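(R)-specific enoyl-CoA hydratase (Pseudomonas aeruginosa, PDB 5CPG) catalyses the (R)-specific, reversible hydration of trans-2-enoyl-CoA to (R)-3-hydroxyacyl-CoA. Local coordinates at the interface of chains A and B. Residues are numbered along the deposited sequence; one frame, centred on the assembly and turned at random. Chains: chain A/B, (R)-specific enoyl-CoA hydratase.

Contact 1: the interface of chains A and B. Residues chain A 19, 68-69, 72-73, 78, 146; chain B 35-39.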
# COMPACT_ATOMS: atom_id res chain seq x y z
N TYR A 19 -4.14 15.65 -1.91
CA TYR A 19 -3.20 15.20 -0.87
C TYR A 19 -1.91 15.04 -1.60
O TYR A 19 -1.88 14.33 -2.61
CB TYR A 19 -3.69 13.88 -0.25
CG TYR A 19 -2.83 13.32 0.86
CD1 TYR A 19 -2.84 13.89 2.12
CD2 TYR A 19 -2.02 12.20 0.64
CE1 TYR A 19 -2.05 13.38 3.16
CE2 TYR A 19 -1.23 11.67 1.67
CZ TYR A 19 -1.25 12.26 2.91
OH TYR A 19 -0.46 11.72 3.88
N SER A 68 -4.55 5.80 0.62
CA SER A 68 -5.24 5.41 1.86
C SER A 68 -5.14 6.50 2.89
O SER A 68 -6.08 6.73 3.66
CB SER A 68 -4.68 4.10 2.43
OG SER A 68 -3.36 4.25 2.89
N ALA A 69 -4.00 7.20 2.93
CA ALA A 69 -3.83 8.29 3.92
C ALA A 69 -4.73 9.49 3.54
O ALA A 69 -5.26 10.18 4.42
CB ALA A 69 -2.36 8.70 4.03
N ALA A 72 -8.18 8.56 4.70
CA ALA A 72 -8.24 8.53 6.15
C ALA A 72 -8.03 9.85 6.84
O ALA A 72 -8.51 9.99 7.98
CB ALA A 72 -7.20 7.53 6.68
N THR A 73 -7.32 10.78 6.22
CA THR A 73 -7.01 12.05 6.91
C THR A 73 -7.64 13.27 6.28
O THR A 73 -7.67 14.34 6.94
CB THR A 73 -5.48 12.31 7.05
OG1 THR A 73 -4.86 12.53 5.78
CG2 THR A 73 -4.79 11.10 7.73
N PRO A 78 -11.12 11.28 9.46
CA PRO A 78 -11.27 10.40 10.63
C PRO A 78 -12.64 9.73 10.81
O PRO A 78 -13.66 10.39 10.64
CB PRO A 78 -10.96 11.35 11.79
CG PRO A 78 -9.99 12.30 11.22
CD PRO A 78 -10.41 12.53 9.78
N LEU A 146 -4.18 14.16 15.13
CA LEU A 146 -3.33 13.10 14.60
C LEU A 146 -2.11 12.88 15.50
O LEU A 146 -1.61 13.82 16.11
CB LEU A 146 -2.89 13.42 13.16
CG LEU A 146 -3.94 13.53 12.03
CD1 LEU A 146 -3.27 13.70 10.66
CD2 LEU A 146 -4.94 12.37 11.99
N SER B 35 3.15 6.90 4.73
CA SER B 35 1.84 7.21 4.12
C SER B 35 1.34 8.59 4.54
O SER B 35 0.63 9.25 3.78
CB SER B 35 0.78 6.17 4.50
OG SER B 35 0.52 6.22 5.92
N GLY B 36 1.70 9.01 5.74
CA GLY B 36 1.09 10.19 6.34
C GLY B 36 -0.17 9.88 7.16
O GLY B 36 -0.77 10.78 7.76
N ASP B 37 -0.59 8.61 7.22
CA ASP B 37 -1.81 8.29 7.98
C ASP B 37 -1.44 8.13 9.44
O ASP B 37 -1.05 7.07 9.89
CB ASP B 37 -2.49 7.05 7.45
CG ASP B 37 -3.80 6.76 8.13
OD1 ASP B 37 -4.15 7.41 9.14
OD2 ASP B 37 -4.50 5.85 7.63
N ARG B 38 -1.56 9.22 10.17
CA ARG B 38 -1.20 9.17 11.56
C ARG B 38 -2.43 9.19 12.46
O ARG B 38 -2.37 9.71 13.58
CB ARG B 38 -0.28 10.35 11.87
CG ARG B 38 1.05 10.21 11.15
CD ARG B 38 1.97 11.40 11.47
NE ARG B 38 1.48 12.61 10.86
CZ ARG B 38 0.98 13.64 11.53
NH1 ARG B 38 0.93 13.63 12.86
NH2 ARG B 38 0.54 14.70 10.86
N ASN B 39 -3.52 8.60 12.00
CA ASN B 39 -4.70 8.44 12.88
C ASN B 39 -4.30 7.69 14.14
O ASN B 39 -3.52 6.75 14.08
CB ASN B 39 -5.82 7.69 12.14
CG ASN B 39 -6.67 8.64 11.29
OD1 ASN B 39 -7.57 9.31 11.81
ND2 ASN B 39 -6.37 8.72 10.00
O HOH W 1 -3.63 4.12 5.69
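Two torsions set up the chain B side: CG of B:Asp37 stands anti to its backbone N (chi1 -175°), and CG of B:Asn39 lies anti to its carbonyl carbon (chi1 -84°), so that carboxylate and carboxamide converge beside helix 62-73 of chain A. Carboxylate oxygen OD1 of B:Asp37 accepts two bonds from B:Asn39. The backbone N of B:Asn39 meets the anti lone pair of B:Asp37 OD1 at 3.2 Å, and its amide ND2 reaches B:Asp37 OD1 at 2.7 Å from above the carboxylate plane. This pair is part of the hydratase 2 motif, in which the aspartate is a catalytic residue. B:Asn39 ND2 also crosses the interface to the carbonyl O of A:Ala72 near the helix end (3.2 Å), lying well above that carbonyl's plane, while both acceptors lie close to the amide plane of B:Asn39; the two bonds would thereby fix the flip of the carboxamide. Water 1 links the other carboxylate oxygen to chain A, standing 2.7 Å from B:Asp37 OD2 and 2.8 Å from A:Ser68 OG. The methyl CB of A:Ala72 packs against the carboxylate, 3.8 Å from B:Asp37 CG. At the far edge A:Tyr19, its CG anti to the backbone N (chi1 -179°), points its phenol at the end of helix 25-35: OH donates in the carbonyl plane, on a lone pair, to B:Ser35 O at 2.7 Å.

Contact 2: the interface of chains A and B. Residues chain A 61, 64-65, 68, 82, 84-87; chain B 61, 85-87, 89.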
# COMPACT_ATOMS: atom_id res chain seq x y z
N MET A 61 3.24 0.40 -5.24
CA MET A 61 2.24 0.42 -4.19
C MET A 61 2.39 1.60 -3.20
O MET A 61 1.53 1.77 -2.35
CB MET A 61 2.26 -0.91 -3.44
CG MET A 61 1.20 -1.15 -2.39
SD MET A 61 -0.48 -1.02 -3.03
CE MET A 61 -0.57 -2.55 -3.96
N GLY A 64 -0.70 3.42 -3.36
CA GLY A 64 -1.82 2.90 -2.59
C GLY A 64 -1.72 3.41 -1.17
O GLY A 64 -2.70 3.75 -0.56
N ALA A 65 -0.51 3.45 -0.63
CA ALA A 65 -0.32 4.03 0.67
C ALA A 65 -0.79 5.49 0.76
O ALA A 65 -1.48 5.88 1.71
CB ALA A 65 1.16 3.91 1.09
N SER A 68 -4.55 5.80 0.62
CA SER A 68 -5.24 5.41 1.86
C SER A 68 -5.14 6.50 2.89
O SER A 68 -6.08 6.73 3.66
CB SER A 68 -4.68 4.10 2.43
OG SER A 68 -3.36 4.25 2.89
N TYR A 82 -12.30 1.39 5.68
CA TYR A 82 -11.84 0.99 4.35
C TYR A 82 -12.39 -0.34 4.01
O TYR A 82 -12.14 -1.31 4.73
CB TYR A 82 -10.30 1.04 4.36
CG TYR A 82 -9.55 1.40 3.08
CD1 TYR A 82 -10.18 1.80 1.92
CD2 TYR A 82 -8.17 1.43 3.11
CE1 TYR A 82 -9.42 2.15 0.76
CE2 TYR A 82 -7.41 1.78 1.97
CZ TYR A 82 -8.03 2.14 0.83
OH TYR A 82 -7.21 2.48 -0.22
N GLY A 84 -12.61 -1.49 0.40
CA GLY A 84 -11.94 -2.05 -0.76
C GLY A 84 -11.21 -0.98 -1.54
O GLY A 84 -11.53 0.23 -1.43
N GLN A 85 -10.26 -1.43 -2.36
CA GLN A 85 -9.52 -0.49 -3.21
C GLN A 85 -9.10 -1.18 -4.47
O GLN A 85 -8.52 -2.30 -4.43
CB GLN A 85 -8.29 0.04 -2.44
CG GLN A 85 -7.34 0.89 -3.27
CD GLN A 85 -7.92 2.28 -3.51
OE1 GLN A 85 -8.24 2.99 -2.58
NE2 GLN A 85 -8.02 2.68 -4.79
N THR A 86 -9.29 -0.48 -5.59
CA THR A 86 -8.74 -0.95 -6.85
C THR A 86 -7.67 0.02 -7.33
O THR A 86 -7.81 1.19 -7.18
CB THR A 86 -9.85 -1.11 -7.90
OG1 THR A 86 -10.83 -2.00 -7.36
CG2 THR A 86 -9.31 -1.68 -9.21
N LEU A 87 -6.61 -0.53 -7.87
CA LEU A 87 -5.50 0.28 -8.36
C LEU A 87 -5.09 -0.17 -9.74
O LEU A 87 -4.89 -1.37 -10.01
CB LEU A 87 -4.28 0.16 -7.41
CG LEU A 87 -4.56 0.65 -5.99
CD1 LEU A 87 -3.43 0.15 -5.05
CD2 LEU A 87 -4.58 2.17 -5.95
N MET B 61 -4.08 -0.71 4.41
CA MET B 61 -3.20 -0.72 3.26
C MET B 61 -1.84 -1.33 3.56
O MET B 61 -1.07 -1.60 2.63
CB MET B 61 -3.07 0.71 2.71
CG MET B 61 -2.35 0.85 1.39
SD MET B 61 -2.99 -0.22 0.05
CE MET B 61 -4.61 0.49 -0.20
N GLN B 85 -4.08 -4.00 -9.10
CA GLN B 85 -4.30 -4.72 -7.86
C GLN B 85 -5.69 -4.37 -7.30
O GLN B 85 -6.06 -3.18 -7.22
CB GLN B 85 -3.18 -4.39 -6.84
CG GLN B 85 -3.39 -5.05 -5.46
CD GLN B 85 -3.11 -6.52 -5.45
OE1 GLN B 85 -2.00 -6.96 -5.80
NE2 GLN B 85 -4.10 -7.30 -5.00
N THR B 86 -6.45 -5.39 -6.91
CA THR B 86 -7.72 -5.17 -6.20
C THR B 86 -7.57 -5.70 -4.79
O THR B 86 -6.88 -6.67 -4.58
CB THR B 86 -8.92 -5.89 -6.88
OG1 THR B 86 -8.72 -7.32 -6.82
CG2 THR B 86 -9.05 -5.40 -8.35
N LEU B 87 -8.18 -5.01 -3.84
CA LEU B 87 -8.08 -5.38 -2.44
C LEU B 87 -9.44 -5.28 -1.82
O LEU B 87 -10.14 -4.29 -2.01
CB LEU B 87 -7.12 -4.43 -1.72
CG LEU B 87 -5.68 -4.42 -2.21
CD1 LEU B 87 -4.96 -3.15 -1.72
CD2 LEU B 87 -4.99 -5.64 -1.68
N PHE B 89 -10.90 -5.52 2.02
CA PHE B 89 -10.47 -5.56 3.43
C PHE B 89 -11.54 -6.22 4.27
O PHE B 89 -12.58 -5.60 4.61
CB PHE B 89 -10.16 -4.13 3.95
CG PHE B 89 -9.13 -3.44 3.12
CD1 PHE B 89 -7.77 -3.83 3.18
CD2 PHE B 89 -9.52 -2.40 2.25
CE1 PHE B 89 -6.82 -3.22 2.39
CE2 PHE B 89 -8.56 -1.75 1.48
CZ PHE B 89 -7.21 -2.16 1.54
O HOH W 2 -11.21 -4.09 -5.07
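Carbonyl O of B:Leu87 is held by two partners, the backbone N of A:Gln85 at 2.9 Å and water 2 at 3.2 Å. The first bond lies in the carbonyl plane; the water also meets A:Thr86 OG1. Together with the three other backbone bonds between residues 85 and 87 of the two chains, the A:Gln85 N bond makes an antiparallel pairing of the two 81-89 strands about A:Thr86 and B:Thr86. These threonines lie side by side, CG2 to CG2 at 3.8 Å, but their OG1 positions differ: beside the backbone N alone in A:Thr86 (chi1 -56°), in the crowded position between N and carbonyl carbon in B:Thr86 (chi1 64°), a local break in the two-fold symmetry. A:Gln85 bends at chi2, and its amide is fixed at both ends: OE1 accepts from A:Tyr82 OH at 2.6 Å on a lone pair, and NE2 donates to A:Thr86 O at 2.8 Å. The ring of A:Tyr82, thus anchored at its tip, receives CE2 of B:Phe89 over the centre of one face. B:Met61, bent at chi2 and chi3, brings CE to 3.8 Å from A:Tyr82 CE2, while its CB rests on A:Ser68 CB. The bridges join the sheets of the two hotdog folds edge to edge, making one continuous sheet across the dimer.

Contact 3: the interface of chains A and B. Residues chain A 37-40, 43-44; chain B 73, 144-148.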
# COMPACT_ATOMS: atom_id res chain seq x y z
N ASP A 37 10.04 -5.14 0.59
CA ASP A 37 10.45 -5.12 -0.84
C ASP A 37 11.75 -4.37 -0.98
O ASP A 37 11.78 -3.13 -1.17
CB ASP A 37 9.38 -4.49 -1.73
CG ASP A 37 9.70 -4.56 -3.22
OD1 ASP A 37 10.87 -4.90 -3.57
OD2 ASP A 37 8.79 -4.27 -4.03
N ARG A 38 12.81 -5.16 -0.92
CA ARG A 38 14.19 -4.66 -1.00
C ARG A 38 14.82 -4.80 -2.39
O ARG A 38 16.06 -4.89 -2.51
CB ARG A 38 15.04 -5.39 0.05
CG ARG A 38 14.66 -4.97 1.51
CD ARG A 38 15.53 -5.64 2.56
NE ARG A 38 15.45 -7.09 2.46
CZ ARG A 38 16.49 -7.89 2.24
NH1 ARG A 38 17.71 -7.39 2.10
NH2 ARG A 38 16.32 -9.21 2.17
N ASN A 39 13.99 -4.86 -3.41
CA ASN A 39 14.52 -4.86 -4.77
C ASN A 39 15.43 -3.66 -4.95
O ASN A 39 15.07 -2.56 -4.55
CB ASN A 39 13.41 -4.82 -5.80
CG ASN A 39 12.96 -6.19 -6.21
OD1 ASN A 39 13.61 -6.84 -7.03
ND2 ASN A 39 11.84 -6.65 -5.64
N PRO A 40 16.62 -3.87 -5.52
CA PRO A 40 17.63 -2.81 -5.44
C PRO A 40 17.33 -1.59 -6.31
O PRO A 40 17.91 -0.52 -6.07
CB PRO A 40 18.92 -3.52 -5.88
CG PRO A 40 18.43 -4.72 -6.68
CD PRO A 40 17.18 -5.16 -5.94
N LEU A 43 16.37 1.05 -3.93
CA LEU A 43 17.22 1.34 -2.79
C LEU A 43 18.66 1.71 -3.10
O LEU A 43 19.22 2.53 -2.43
CB LEU A 43 17.23 0.15 -1.82
CG LEU A 43 15.89 -0.06 -1.08
CD1 LEU A 43 15.90 -1.36 -0.27
CD2 LEU A 43 15.56 1.13 -0.17
N ASP A 44 19.23 1.05 -4.10
CA ASP A 44 20.68 1.08 -4.40
C ASP A 44 20.94 1.97 -5.60
O ASP A 44 20.59 1.61 -6.71
CB ASP A 44 21.16 -0.37 -4.66
CG ASP A 44 22.68 -0.48 -4.83
OD1 ASP A 44 23.31 0.45 -5.36
OD2 ASP A 44 23.25 -1.52 -4.44
N THR B 73 9.11 -10.01 -4.81
CA THR B 73 10.30 -10.72 -4.33
C THR B 73 10.20 -12.24 -4.32
O THR B 73 11.22 -12.92 -4.20
CB THR B 73 10.69 -10.28 -2.90
OG1 THR B 73 9.70 -10.70 -1.96
CG2 THR B 73 10.87 -8.77 -2.85
N VAL B 144 18.89 -11.84 -8.52
CA VAL B 144 19.17 -10.50 -8.01
C VAL B 144 19.58 -10.55 -6.53
O VAL B 144 19.01 -11.27 -5.74
CB VAL B 144 17.93 -9.56 -8.18
CG1 VAL B 144 18.25 -8.15 -7.77
CG2 VAL B 144 17.46 -9.56 -9.62
N GLU B 145 20.61 -9.80 -6.18
CA GLU B 145 20.97 -9.59 -4.79
C GLU B 145 20.10 -8.49 -4.17
O GLU B 145 20.19 -7.34 -4.59
CB GLU B 145 22.44 -9.19 -4.67
CG GLU B 145 22.90 -8.99 -3.26
CD GLU B 145 23.08 -10.29 -2.54
OE1 GLU B 145 23.23 -11.33 -3.23
OE2 GLU B 145 23.08 -10.28 -1.29
N LEU B 146 19.25 -8.82 -3.21
CA LEU B 146 18.38 -7.79 -2.65
C LEU B 146 19.23 -6.75 -1.90
O LEU B 146 20.28 -7.08 -1.36
CB LEU B 146 17.32 -8.39 -1.72
CG LEU B 146 16.26 -9.27 -2.40
CD1 LEU B 146 15.28 -9.78 -1.37
CD2 LEU B 146 15.54 -8.49 -3.48
N ALA B 147 18.78 -5.50 -1.88
CA ALA B 147 19.56 -4.46 -1.21
C ALA B 147 19.42 -4.54 0.30
O ALA B 147 18.44 -5.07 0.81
CB ALA B 147 19.14 -3.08 -1.71
N GLU B 148 20.42 -4.04 1.03
CA GLU B 148 20.28 -3.88 2.47
C GLU B 148 19.40 -2.69 2.79
O GLU B 148 19.47 -1.67 2.12
CB GLU B 148 21.64 -3.68 3.14
CG GLU B 148 22.48 -4.94 3.25
CD GLU B 148 23.83 -4.64 3.88
OE1 GLU B 148 24.35 -3.53 3.65
OE2 GLU B 148 24.34 -5.51 4.61
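Backbone and guanidinium supply the polar contacts. The N of B:Ala147 donates to A:Arg38 O at 2.9 Å in the carbonyl plane, a fairly straight bond (160° at H). The reverse bond is bent: A:Arg38 NH1 reaches B:Ala147 O at 2.8 Å with 131° at H, the acceptor tilted from the guanidinium plane and the donor above the carbonyl plane. A bend at chi3 (-58°) folds the arginine back so that its own carbonyl and its tip address the same residue of chain B. An aliphatic cover accompanies this: CB of B:Leu146 sits over one face of the A:Arg38 guanidinium, toward its rim, and CD1 of that leucine lies 3.7 Å from A:Arg38 NH2, the two side chains crossing at about a right angle. The purely apolar contacts lie to the other side of the A:Arg38 carbonyl. CG of A:Pro40 touches B:Val144 CG1 at 3.6 Å, crossing obliquely, and the methyl CB of B:Ala147 packs on A:Leu43 CB at 3.8 Å. B:Ala147 is accordingly the most deeply covered residue here, with 84 Å² hidden. In the fold, the chain B segment leaving strand 143-145 runs along the motif loop of chain A that links helix 25-35 to the 3-10 helix 40-42.

Contact 4: the interface of chains A and B. Residues chain A 29, 32-33, 38, 43, 154; chain B 149-150.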
# COMPACT_ATOMS: atom_id res chain seq x y z
N GLN A 29 13.00 4.36 1.10
CA GLN A 29 13.56 3.52 2.16
C GLN A 29 12.47 3.09 3.18
O GLN A 29 12.44 1.95 3.58
CB GLN A 29 14.67 4.26 2.88
CG GLN A 29 15.87 4.47 2.00
CD GLN A 29 16.84 5.45 2.60
OE1 GLN A 29 16.44 6.39 3.29
NE2 GLN A 29 18.11 5.27 2.31
N ALA A 32 10.23 0.35 1.61
CA ALA A 32 10.95 -0.93 1.55
C ALA A 32 10.95 -1.58 2.92
O ALA A 32 10.73 -2.79 3.06
CB ALA A 32 12.40 -0.74 1.08
N ALA A 33 11.17 -0.77 3.94
CA ALA A 33 11.28 -1.28 5.29
C ALA A 33 9.99 -1.89 5.76
O ALA A 33 9.98 -2.92 6.43
CB ALA A 33 11.73 -0.19 6.27
N ARG A 38 12.81 -5.16 -0.92
CA ARG A 38 14.19 -4.66 -1.00
C ARG A 38 14.82 -4.80 -2.39
O ARG A 38 16.06 -4.89 -2.51
CB ARG A 38 15.04 -5.39 0.05
CG ARG A 38 14.66 -4.97 1.51
CD ARG A 38 15.53 -5.64 2.56
NE ARG A 38 15.45 -7.09 2.46
CZ ARG A 38 16.49 -7.89 2.24
NH1 ARG A 38 17.71 -7.39 2.10
NH2 ARG A 38 16.32 -9.21 2.17
N LEU A 43 16.37 1.05 -3.93
CA LEU A 43 17.22 1.34 -2.79
C LEU A 43 18.66 1.71 -3.10
O LEU A 43 19.22 2.53 -2.43
CB LEU A 43 17.23 0.15 -1.82
CG LEU A 43 15.89 -0.06 -1.08
CD1 LEU A 43 15.90 -1.36 -0.27
CD2 LEU A 43 15.56 1.13 -0.17
N ILE A 154 17.31 7.71 9.69
CA ILE A 154 17.82 6.76 8.73
C ILE A 154 19.16 7.30 8.27
O ILE A 154 19.26 8.48 7.94
CB ILE A 154 16.92 6.59 7.52
CG1 ILE A 154 15.45 6.39 7.95
CG2 ILE A 154 17.41 5.42 6.66
CD1 ILE A 154 14.44 6.36 6.78
N LEU B 149 18.56 -2.82 3.81
CA LEU B 149 17.89 -1.63 4.33
C LEU B 149 18.93 -0.81 5.08
O LEU B 149 19.81 -1.36 5.75
CB LEU B 149 16.72 -2.01 5.24
CG LEU B 149 15.44 -2.51 4.55
CD1 LEU B 149 14.45 -3.02 5.57
CD2 LEU B 149 14.83 -1.38 3.75
N PRO B 150 18.85 0.51 4.97
CA PRO B 150 19.69 1.35 5.84
C PRO B 150 19.27 1.15 7.32
O PRO B 150 18.20 0.60 7.57
CB PRO B 150 19.41 2.77 5.34
CG PRO B 150 18.04 2.67 4.68
CD PRO B 150 17.93 1.28 4.12
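The tight part centres on B:Leu149, which loses 80 Å² of surface to chain A. Its CG lies anti to its carbonyl carbon (chi1 -76°), and the two methyl branches divide the surface of helix 25-35 between them: CD1 rests on the backbone at A:Ala33 CA (3.6 Å), CD2 on A:Ala32 CB (3.7 Å). From a flank, roughly at right angles to the helix contacts, the aliphatic CD of A:Arg38 meets B:Leu149 CG at 3.7 Å, so the branch carbon CG and both methyls of the leucine are engaged. B:Pro150 adds a narrower but closer touch: its ring carbon CG stands 3.4 Å from the CG2 branch of A:Ile154, tighter than usual van der Waals contact, with the two side chains alongside and pointing the same way. The extended A:Gln29 packs its carboxamide obliquely on the same ring, NE2 at 3.5 Å from B:Pro150 CG, a polar group in an apolar contact. The loose side is at A:Leu43, whose CD1 comes no nearer than 4.2 Å to B:Leu149 CD2. Nitrogens and oxygens of the two chains stay beyond bonding distance, so the patch is held by van der Waals contact. In the fold, the C-terminal loop of chain B crosses helix 25-35 of chain A and borders its last strand, 152-154.

Contact 2 lies on the sheet side of the dimer, with contact 1 centred about 14 Å away and A:Ser68 of helix 62-73 common to both. Contacts 3 and 4 form a continuous strip, centres about 9 Å apart, sharing A:Arg38 and A:Leu43; contact 3 is about 28 Å from contact 1. Because the interface is two-fold symmetric, contacts 1 and 3 are overlapping pieces of one arrangement with the chains exchanged: the motif loop against helix 62-73 and the C-terminal segment of the partner. Each catalytic loop is thus buttressed by the other subunit, suggesting that dimerisation supports both active sites.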